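Local coordinates for LanC-like protein GCR2 (Arabidopsis thaliana, PDB 3T33) that binds zinc as a lanthionine cyclase-like protein and may play a role in abscisic acid signalling in plants, at residues 166-171 against 203-208; 180-185 against 244-249. All coordinates share one frame; numbering follows the deposited sequence.

Both contacts lie between residues 166 and 249 of the helical LanC-like fold, about 14 Å apart, centre to centre, on one side of the chain's centre. Along the sequence the segments alternate: the loop 166-171 comes first, then 180-185 on helix 174-188, 203-208 on helix 195-212 and finally the loop 244-249. Contact 1 ties the loop ahead of helix 174-188 to helix 195-212, whereas contact 2 sets helix 174-188 against the loop between helices 236-244 and 250-265. They meet where Phe-206 CE2 packs 3.9 Å from Leu-248 CD2. Neither reaches the zinc site of Cys-288, Cys-333 and His-334; both join helices to connecting loops.

Contact 1 of 2, residues 166-171 against 203-208; sequences LPYELL and EEIFRA
Tyr-168 reaches from its loop to helix 195-212, and its hydroxyl makes the one hydrogen bond between the two segments, donating to Glu-204 with OH 2.6 Å from OE2. The hydroxyl comes to the anti side of OE2, 16° out of the carboxylate plane, and the ring and carboxylate planes differ by 29°. Glu-204 is brought there by a chain that starts with CG anti to the backbone N (chi1 172°) and then bends at chi2, swinging the carboxylate round to the tyrosine.

The charged interaction stays within the helix: Arg-207, three residues on, grips the same carboxylate side-on with two nitrogens. Both bonds belong to one salt bridge, Arg-207 NE meeting Glu-204 OE1 from above the carboxylate plane at 3.0 Å and NH2 meeting OE2 on its syn side at 3.2 Å. OE2 therefore takes two donors, Tyr-168 and Arg-207, which limits the rotation of the carboxylate and would be expected to favour its charged form.

The apolar part is made by the ring itself. Its edge passes Ile-205, with Tyr-168 CD1 4.0 Å from CG1, and Ala-208 CB packs 3.5 Å from Tyr-168 CZ. Beyond the two segments, Arg-174 of helix 174-188 and Ile-239 of helix 236-244 touch Tyr-168, and the ring of Tyr-222 also meets it.

The contact joins a loop to a helix flank near the surface of the alpha/alpha toroid of LanC-like proteins: a loop tyrosine reaches a glutamate held in an i to i+3 salt bridge on the helix.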
ATOM      1  N   LEU A 166      -6.206  20.650  -9.759  1.00 46.72           N
ATOM      2  CA  LEU A 166      -5.727  19.486  -8.951  1.00 44.50           C
ATOM      3  C   LEU A 166      -4.256  19.188  -9.111  1.00 41.79           C
ATOM      4  O   LEU A 166      -3.704  19.442 -10.149  1.00 41.77           O
ATOM      5  CB  LEU A 166      -6.521  18.241  -9.321  1.00 44.31           C
ATOM      6  CG  LEU A 166      -7.726  17.889  -8.438  1.00 46.44           C
ATOM      7  CD1 LEU A 166      -8.094  16.472  -8.796  1.00 48.51           C
ATOM      8  CD2 LEU A 166      -7.455  18.004  -6.938  1.00 39.75           C
ATOM      9  N   PRO A 167      -3.600  18.651  -8.078  1.00 41.16           N
ATOM     10  CA  PRO A 167      -2.223  18.156  -8.353  1.00 39.54           C
ATOM     11  C   PRO A 167      -2.169  16.823  -9.119  1.00 38.00           C
ATOM     12  O   PRO A 167      -3.196  16.357  -9.598  1.00 37.21           O
ATOM     13  CB  PRO A 167      -1.597  18.027  -6.974  1.00 39.25           C
ATOM     14  CG  PRO A 167      -2.733  18.040  -5.997  1.00 41.33           C
ATOM     15  CD  PRO A 167      -3.937  18.659  -6.640  1.00 40.14           C
ATOM     16  N   TYR A 168      -0.986  16.219  -9.236  1.00 36.91           N
ATOM     17  CA  TYR A 168      -0.842  14.977 -10.034  1.00 36.17           C
ATOM     18  C   TYR A 168      -0.594  13.695  -9.228  1.00 34.63           C
ATOM     19  O   TYR A 168      -0.653  12.602  -9.779  1.00 34.75           O
ATOM     20  CB  TYR A 168       0.248  15.139 -11.126  1.00 36.72           C
ATOM     21  CG  TYR A 168      -0.162  16.252 -12.048  1.00 38.99           C
ATOM     22  CD1 TYR A 168      -0.926  15.978 -13.168  1.00 39.20           C
ATOM     23  CD2 TYR A 168       0.102  17.587 -11.729  1.00 39.11           C
ATOM     24  CE1 TYR A 168      -1.368  16.962 -13.983  1.00 39.11           C
ATOM     25  CE2 TYR A 168      -0.399  18.617 -12.549  1.00 42.13           C
ATOM     26  CZ  TYR A 168      -1.126  18.281 -13.674  1.00 39.90           C
ATOM     27  OH  TYR A 168      -1.618  19.233 -14.545  1.00 41.24           O
ATOM     28  N   GLU A 169      -0.311  13.851  -7.950  1.00 32.12           N
ATOM     29  CA  GLU A 169       0.191  12.795  -7.171  1.00 32.78           C
ATOM     30  C   GLU A 169      -0.944  11.867  -6.627  1.00 32.25           C
ATOM     31  O   GLU A 169      -2.112  11.966  -7.053  1.00 31.53           O
ATOM     32  CB  GLU A 169       1.144  13.345  -6.087  1.00 32.36           C
ATOM     33  CG  GLU A 169       0.635  14.504  -5.292  1.00 33.34           C
ATOM     34  CD  GLU A 169      -0.625  14.155  -4.483  1.00 37.78           C
ATOM     35  OE1 GLU A 169      -1.707  14.140  -5.087  1.00 37.47           O
ATOM     36  OE2 GLU A 169      -0.526  13.904  -3.265  1.00 33.88           O
ATOM     37  N   LEU A 170      -0.603  10.961  -5.714  1.00 31.81           N
ATOM     38  CA  LEU A 170      -1.521   9.827  -5.423  1.00 31.32           C
ATOM     39  C   LEU A 170      -2.471  10.196  -4.356  1.00 29.74           C
ATOM     40  O   LEU A 170      -3.583   9.775  -4.398  1.00 30.80           O
ATOM     41  CB  LEU A 170      -0.777   8.549  -4.956  1.00 30.73           C
ATOM     42  CG  LEU A 170      -1.089   7.107  -5.416  1.00 30.49           C
ATOM     43  CD1 LEU A 170      -0.910   6.111  -4.236  1.00 25.96           C
ATOM     44  CD2 LEU A 170      -2.358   6.906  -6.093  1.00 26.52           C
ATOM     45  N   LEU A 171      -2.028  10.910  -3.346  1.00 30.33           N
ATOM     46  CA  LEU A 171      -2.930  11.204  -2.234  1.00 31.67           C
ATOM     47  C   LEU A 171      -4.022  12.239  -2.546  1.00 32.81           C
ATOM     48  O   LEU A 171      -5.177  12.079  -2.099  1.00 33.63           O
ATOM     49  CB  LEU A 171      -2.137  11.531  -0.980  1.00 32.03           C
ATOM     50  CG  LEU A 171      -1.942  10.341  -0.034  1.00 33.38           C
ATOM     51  CD1 LEU A 171      -1.414   9.137  -0.707  1.00 35.61           C
ATOM     52  CD2 LEU A 171      -1.121  10.648   1.181  1.00 37.64           C
ATOM     53  N   GLU A 203      -3.454  11.449 -20.401  1.00 35.81           N
ATOM     54  CA  GLU A 203      -2.843  12.439 -21.296  1.00 36.70           C
ATOM     55  C   GLU A 203      -2.529  13.743 -20.566  1.00 35.96           C
ATOM     56  O   GLU A 203      -1.427  14.278 -20.701  1.00 36.59           O
ATOM     57  CB  GLU A 203      -3.691  12.641 -22.535  1.00 38.14           C
ATOM     58  CG  GLU A 203      -3.718  11.407 -23.421  1.00 38.56           C
ATOM     59  CD  GLU A 203      -4.771  11.514 -24.466  1.00 41.80           C
ATOM     60  OE1 GLU A 203      -5.447  12.560 -24.445  1.00 44.41           O
ATOM     61  OE2 GLU A 203      -4.934  10.568 -25.298  1.00 42.57           O
ATOM     62  N   GLU A 204      -3.394  14.153 -19.652  1.00 36.69           N
ATOM     63  CA  GLU A 204      -3.077  15.324 -18.831  1.00 36.55           C
ATOM     64  C   GLU A 204      -1.908  15.059 -17.955  1.00 37.49           C
ATOM     65  O   GLU A 204      -1.136  15.970 -17.643  1.00 38.94           O
ATOM     66  CB  GLU A 204      -4.265  15.789 -18.008  1.00 35.83           C
ATOM     67  CG  GLU A 204      -3.985  16.887 -16.963  1.00 40.07           C
ATOM     68  CD  GLU A 204      -3.482  18.299 -17.529  1.00 47.23           C
ATOM     69  OE1 GLU A 204      -3.643  18.591 -18.737  1.00 46.03           O
ATOM     70  OE2 GLU A 204      -2.945  19.118 -16.723  1.00 46.56           O
ATOM     71  N   ILE A 205      -1.777  13.815 -17.490  1.00 38.29           N
ATOM     72  CA  ILE A 205      -0.611  13.491 -16.691  1.00 37.16           C
ATOM     73  C   ILE A 205       0.676  13.588 -17.542  1.00 37.64           C
ATOM     74  O   ILE A 205       1.670  14.108 -17.065  1.00 36.38           O
ATOM     75  CB  ILE A 205      -0.780  12.137 -15.852  1.00 37.94           C
ATOM     76  CG1 ILE A 205      -1.781  12.339 -14.673  1.00 37.40           C
ATOM     77  CG2 ILE A 205       0.561  11.701 -15.259  1.00 32.33           C
ATOM     78  CD1 ILE A 205      -2.390  11.093 -14.067  1.00 32.52           C
ATOM     79  N   PHE A 206       0.684  13.038 -18.761  1.00 39.39           N
ATOM     80  CA  PHE A 206       1.921  13.093 -19.588  1.00 41.48           C
ATOM     81  C   PHE A 206       2.196  14.531 -20.041  1.00 43.07           C
ATOM     82  O   PHE A 206       3.319  15.016 -19.917  1.00 43.40           O
ATOM     83  CB  PHE A 206       1.860  12.162 -20.780  1.00 41.66           C
ATOM     84  CG  PHE A 206       2.196  10.759 -20.431  1.00 43.05           C
ATOM     85  CD1 PHE A 206       3.514  10.395 -20.191  1.00 42.45           C
ATOM     86  CD2 PHE A 206       1.198   9.804 -20.301  1.00 42.21           C
ATOM     87  CE1 PHE A 206       3.838   9.101 -19.834  1.00 42.23           C
ATOM     88  CE2 PHE A 206       1.512   8.506 -19.949  1.00 43.91           C
ATOM     89  CZ  PHE A 206       2.854   8.154 -19.711  1.00 43.53           C
ATOM     90  N   ARG A 207       1.147  15.221 -20.497  1.00 44.98           N
ATOM     91  CA  ARG A 207       1.255  16.657 -20.831  1.00 45.82           C
ATOM     92  C   ARG A 207       1.958  17.490 -19.741  1.00 46.15           C
ATOM     93  O   ARG A 207       2.987  18.106 -20.017  1.00 46.53           O
ATOM     94  CB  ARG A 207      -0.106  17.235 -21.222  1.00 44.80           C
ATOM     95  CG  ARG A 207       0.024  18.628 -21.843  1.00 46.76           C
ATOM     96  CD  ARG A 207      -1.247  19.519 -21.693  1.00 46.05           C
ATOM     97  NE  ARG A 207      -1.478  19.955 -20.313  1.00 42.33           N
ATOM     98  CZ  ARG A 207      -0.649  20.702 -19.578  1.00 44.72           C
ATOM     99  NH1 ARG A 207       0.520  21.113 -20.070  1.00 40.99           N
ATOM    100  NH2 ARG A 207      -1.000  21.041 -18.312  1.00 44.61           N
ATOM    101  N   ALA A 208       1.449  17.497 -18.506  1.00 46.36           N
ATOM    102  CA  ALA A 208       2.117  18.272 -17.450  1.00 46.74           C
ATOM    103  C   ALA A 208       3.519  17.763 -17.075  1.00 47.75           C
ATOM    104  O   ALA A 208       4.438  18.553 -16.734  1.00 47.92           O
ATOM    105  CB  ALA A 208       1.264  18.297 -16.213  1.00 47.04           C
TER

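Contact 2 of 2, residues 180-185 against 244-249; sequences ACLFLN and MHTELE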
ATOM      1  N   ALA A 180      -8.346   4.857  -8.514  1.00 27.65           N
ATOM      2  CA  ALA A 180      -9.699   4.414  -8.148  1.00 27.51           C
ATOM      3  C   ALA A 180     -10.461   3.840  -9.308  1.00 28.42           C
ATOM      4  O   ALA A 180     -11.241   2.875  -9.133  1.00 28.92           O
ATOM      5  CB  ALA A 180     -10.521   5.568  -7.542  1.00 25.27           C
ATOM      6  N   CYS A 181     -10.328   4.503 -10.464  1.00 27.91           N
ATOM      7  CA  CYS A 181     -10.949   4.040 -11.679  1.00 28.18           C
ATOM      8  C   CYS A 181     -10.390   2.648 -11.990  1.00 27.01           C
ATOM      9  O   CYS A 181     -11.140   1.780 -12.265  1.00 24.59           O
ATOM     10  CB  CYS A 181     -10.633   4.968 -12.880  1.00 26.58           C
ATOM     11  SG  CYS A 181     -11.221   6.693 -12.674  1.00 31.26           S
ATOM     12  N   LEU A 182      -9.059   2.513 -12.079  1.00 27.84           N
ATOM     13  CA  LEU A 182      -8.436   1.209 -12.376  1.00 28.52           C
ATOM     14  C   LEU A 182      -8.914   0.157 -11.385  1.00 28.34           C
ATOM     15  O   LEU A 182      -9.331  -0.873 -11.767  1.00 29.20           O
ATOM     16  CB  LEU A 182      -6.948   1.337 -12.342  1.00 28.80           C
ATOM     17  CG  LEU A 182      -6.395   2.256 -13.446  1.00 31.62           C
ATOM     18  CD1 LEU A 182      -4.971   2.636 -13.180  1.00 29.83           C
ATOM     19  CD2 LEU A 182      -6.575   1.594 -14.869  1.00 30.66           C
ATOM     20  N   PHE A 183      -8.974   0.508 -10.119  1.00 29.59           N
ATOM     21  CA  PHE A 183      -9.429  -0.388  -9.090  1.00 31.31           C
ATOM     22  C   PHE A 183     -10.887  -0.826  -9.308  1.00 31.55           C
ATOM     23  O   PHE A 183     -11.216  -2.019  -9.281  1.00 30.90           O
ATOM     24  CB  PHE A 183      -9.286   0.325  -7.738  1.00 31.01           C
ATOM     25  CG  PHE A 183      -9.957  -0.384  -6.595  1.00 34.30           C
ATOM     26  CD1 PHE A 183     -11.319  -0.179  -6.338  1.00 31.91           C
ATOM     27  CD2 PHE A 183      -9.217  -1.258  -5.753  1.00 33.09           C
ATOM     28  CE1 PHE A 183     -11.986  -0.839  -5.237  1.00 33.19           C
ATOM     29  CE2 PHE A 183      -9.853  -1.898  -4.623  1.00 34.27           C
ATOM     30  CZ  PHE A 183     -11.238  -1.686  -4.360  1.00 32.74           C
ATOM     31  N   LEU A 184     -11.756   0.136  -9.557  1.00 31.90           N
ATOM     32  CA  LEU A 184     -13.142  -0.171  -9.818  1.00 32.96           C
ATOM     33  C   LEU A 184     -13.307  -1.101 -11.020  1.00 34.29           C
ATOM     34  O   LEU A 184     -14.036  -2.135 -10.947  1.00 34.36           O
ATOM     35  CB  LEU A 184     -13.956   1.101 -10.017  1.00 32.15           C
ATOM     36  CG  LEU A 184     -15.438   0.835 -10.219  1.00 35.88           C
ATOM     37  CD1 LEU A 184     -16.013  -0.023  -9.116  1.00 36.83           C
ATOM     38  CD2 LEU A 184     -16.248   2.148 -10.320  1.00 39.41           C
ATOM     39  N   ASN A 185     -12.640  -0.753 -12.121  1.00 34.12           N
ATOM     40  CA  ASN A 185     -12.768  -1.545 -13.369  1.00 34.92           C
ATOM     41  C   ASN A 185     -12.216  -2.996 -13.232  1.00 34.76           C
ATOM     42  O   ASN A 185     -12.834  -3.955 -13.669  1.00 34.10           O
ATOM     43  CB  ASN A 185     -12.131  -0.787 -14.579  1.00 32.64           C
ATOM     44  CG  ASN A 185     -13.067   0.398 -15.137  1.00 36.92           C
ATOM     45  OD1 ASN A 185     -14.113   0.735 -14.571  1.00 40.17           O
ATOM     46  ND2 ASN A 185     -12.681   0.966 -16.247  1.00 33.28           N
ATOM     47  N   MET A 244       1.716   2.693 -15.085  1.00 33.86           N
ATOM     48  CA  MET A 244       2.017   1.338 -15.590  1.00 34.85           C
ATOM     49  C   MET A 244       0.826   0.440 -15.593  1.00 35.25           C
ATOM     50  O   MET A 244       0.852  -0.614 -16.214  1.00 36.22           O
ATOM     51  CB  MET A 244       3.178   0.687 -14.854  1.00 34.83           C
ATOM     52  CG  MET A 244       4.451   1.511 -15.068  1.00 36.01           C
ATOM     53  SD  MET A 244       5.885   0.764 -14.307  1.00 38.38           S
ATOM     54  CE  MET A 244       5.843   1.525 -12.669  1.00 33.55           C
ATOM     55  N   HIS A 245      -0.231   0.857 -14.906  1.00 36.37           N
ATOM     56  CA  HIS A 245      -1.411   0.029 -14.818  1.00 36.10           C
ATOM     57  C   HIS A 245      -2.404   0.267 -15.933  1.00 37.64           C
ATOM     58  O   HIS A 245      -3.462  -0.383 -15.918  1.00 37.55           O
ATOM     59  CB  HIS A 245      -2.057   0.146 -13.463  1.00 34.95           C
ATOM     60  CG  HIS A 245      -1.312  -0.564 -12.384  1.00 33.82           C
ATOM     61  ND1 HIS A 245      -1.434  -1.925 -12.157  1.00 33.92           N
ATOM     62  CD2 HIS A 245      -0.405  -0.121 -11.495  1.00 30.57           C
ATOM     63  CE1 HIS A 245      -0.639  -2.282 -11.169  1.00 30.78           C
ATOM     64  NE2 HIS A 245       0.001  -1.208 -10.749  1.00 34.60           N
ATOM     65  N   THR A 246      -2.051   1.127 -16.912  1.00 38.62           N
ATOM     66  CA  THR A 246      -2.938   1.507 -18.048  1.00 40.99           C
ATOM     67  C   THR A 246      -2.241   1.215 -19.373  1.00 44.21           C
ATOM     68  O   THR A 246      -1.058   0.854 -19.403  1.00 44.16           O
ATOM     69  CB  THR A 246      -3.277   3.061 -18.122  1.00 41.22           C
ATOM     70  OG1 THR A 246      -2.062   3.832 -18.260  1.00 40.85           O
ATOM     71  CG2 THR A 246      -3.918   3.546 -16.922  1.00 39.67           C
ATOM     72  N   GLU A 247      -2.946   1.430 -20.481  1.00 46.80           N
ATOM     73  CA  GLU A 247      -2.393   1.095 -21.779  1.00 49.33           C
ATOM     74  C   GLU A 247      -1.574   2.270 -22.252  1.00 49.15           C
ATOM     75  O   GLU A 247      -2.127   3.231 -22.730  1.00 50.54           O
ATOM     76  CB  GLU A 247      -3.522   0.802 -22.780  1.00 50.62           C
ATOM     77  CG  GLU A 247      -4.503  -0.269 -22.307  1.00 55.47           C
ATOM     78  CD  GLU A 247      -3.745  -1.499 -21.784  1.00 65.34           C
ATOM     79  OE1 GLU A 247      -3.794  -1.782 -20.544  1.00 67.12           O
ATOM     80  OE2 GLU A 247      -3.057  -2.153 -22.622  1.00 68.47           O
ATOM     81  N   LEU A 248      -0.262   2.226 -22.108  1.00 48.59           N
ATOM     82  CA  LEU A 248       0.544   3.316 -22.650  1.00 47.95           C
ATOM     83  C   LEU A 248       0.843   3.117 -24.130  1.00 48.72           C
ATOM     84  O   LEU A 248       0.787   1.992 -24.645  1.00 48.44           O
ATOM     85  CB  LEU A 248       1.844   3.498 -21.850  1.00 47.18           C
ATOM     86  CG  LEU A 248       1.712   3.517 -20.326  1.00 43.41           C
ATOM     87  CD1 LEU A 248       3.095   3.541 -19.640  1.00 43.67           C
ATOM     88  CD2 LEU A 248       0.899   4.704 -19.912  1.00 38.52           C
ATOM     89  N   GLU A 249       1.132   4.234 -24.804  1.00 49.43           N
ATOM     90  CA  GLU A 249       1.751   4.295 -26.129  1.00 49.50           C
ATOM     91  C   GLU A 249       3.285   4.124 -25.983  1.00 49.49           C
ATOM     92  O   GLU A 249       3.818   4.396 -24.895  1.00 48.67           O
ATOM     93  CB  GLU A 249       1.459   5.687 -26.737  1.00 50.17           C
ATOM     94  CG  GLU A 249      -0.006   5.927 -27.047  1.00 53.28           C
ATOM     95  CD  GLU A 249      -0.442   5.226 -28.324  1.00 59.98           C
ATOM     96  OE1 GLU A 249      -0.191   5.796 -29.423  1.00 66.09           O
ATOM     97  OE2 GLU A 249      -1.038   4.123 -28.252  1.00 58.95           O
TER
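Leu-182 and His-245 both carry CG anti to the carbonyl carbon (chi1 -65° and -74°), a setting that sends the leucine's branched end from helix 174-188 to the loop between helices 236-244 and 250-265, while the imidazole leads away from the helix. It is therefore the CB of His-245, rather than its ring, that meets the leucine. Thr-246 has its methyl likewise anti to its own carbonyl carbon, and this branch is the one turned to Leu-182.

The two methyls of Leu-182 meet different atoms of His-245 and share Thr-246 CG2. Leu-182 CD1 lies 3.8 Å from His-245 CB, and CD2 sits 3.8 Å from the carbonyl oxygen His-245 O. Thr-246 CG2 is 3.9 Å from Leu-182 CD2 and 4.0 Å from CD1, so the fork of the leucine closes on it. The leucine and threonine side chains cross at about a right angle, whereas Leu-182 runs at a slant to His-245.

The hydroxyl of Thr-246 is engaged locally: OG1 hydrogen-bonds to Leu-243 O, three residues back in the chain. Around the contact, Leu-415 at the C-terminus touches both Leu-182 and His-245, Met-198 of helix 195-212 packs on Leu-182, and Lys-300 of helix 291-305 meets His-245.

Every approach between the two segments is a van der Waals one, of methyl and methylene groups and one carbonyl oxygen, with 116 Å² buried in all. The contact, away from the zinc site, therefore rests on apolar packing, with no directional bond between helix and loop.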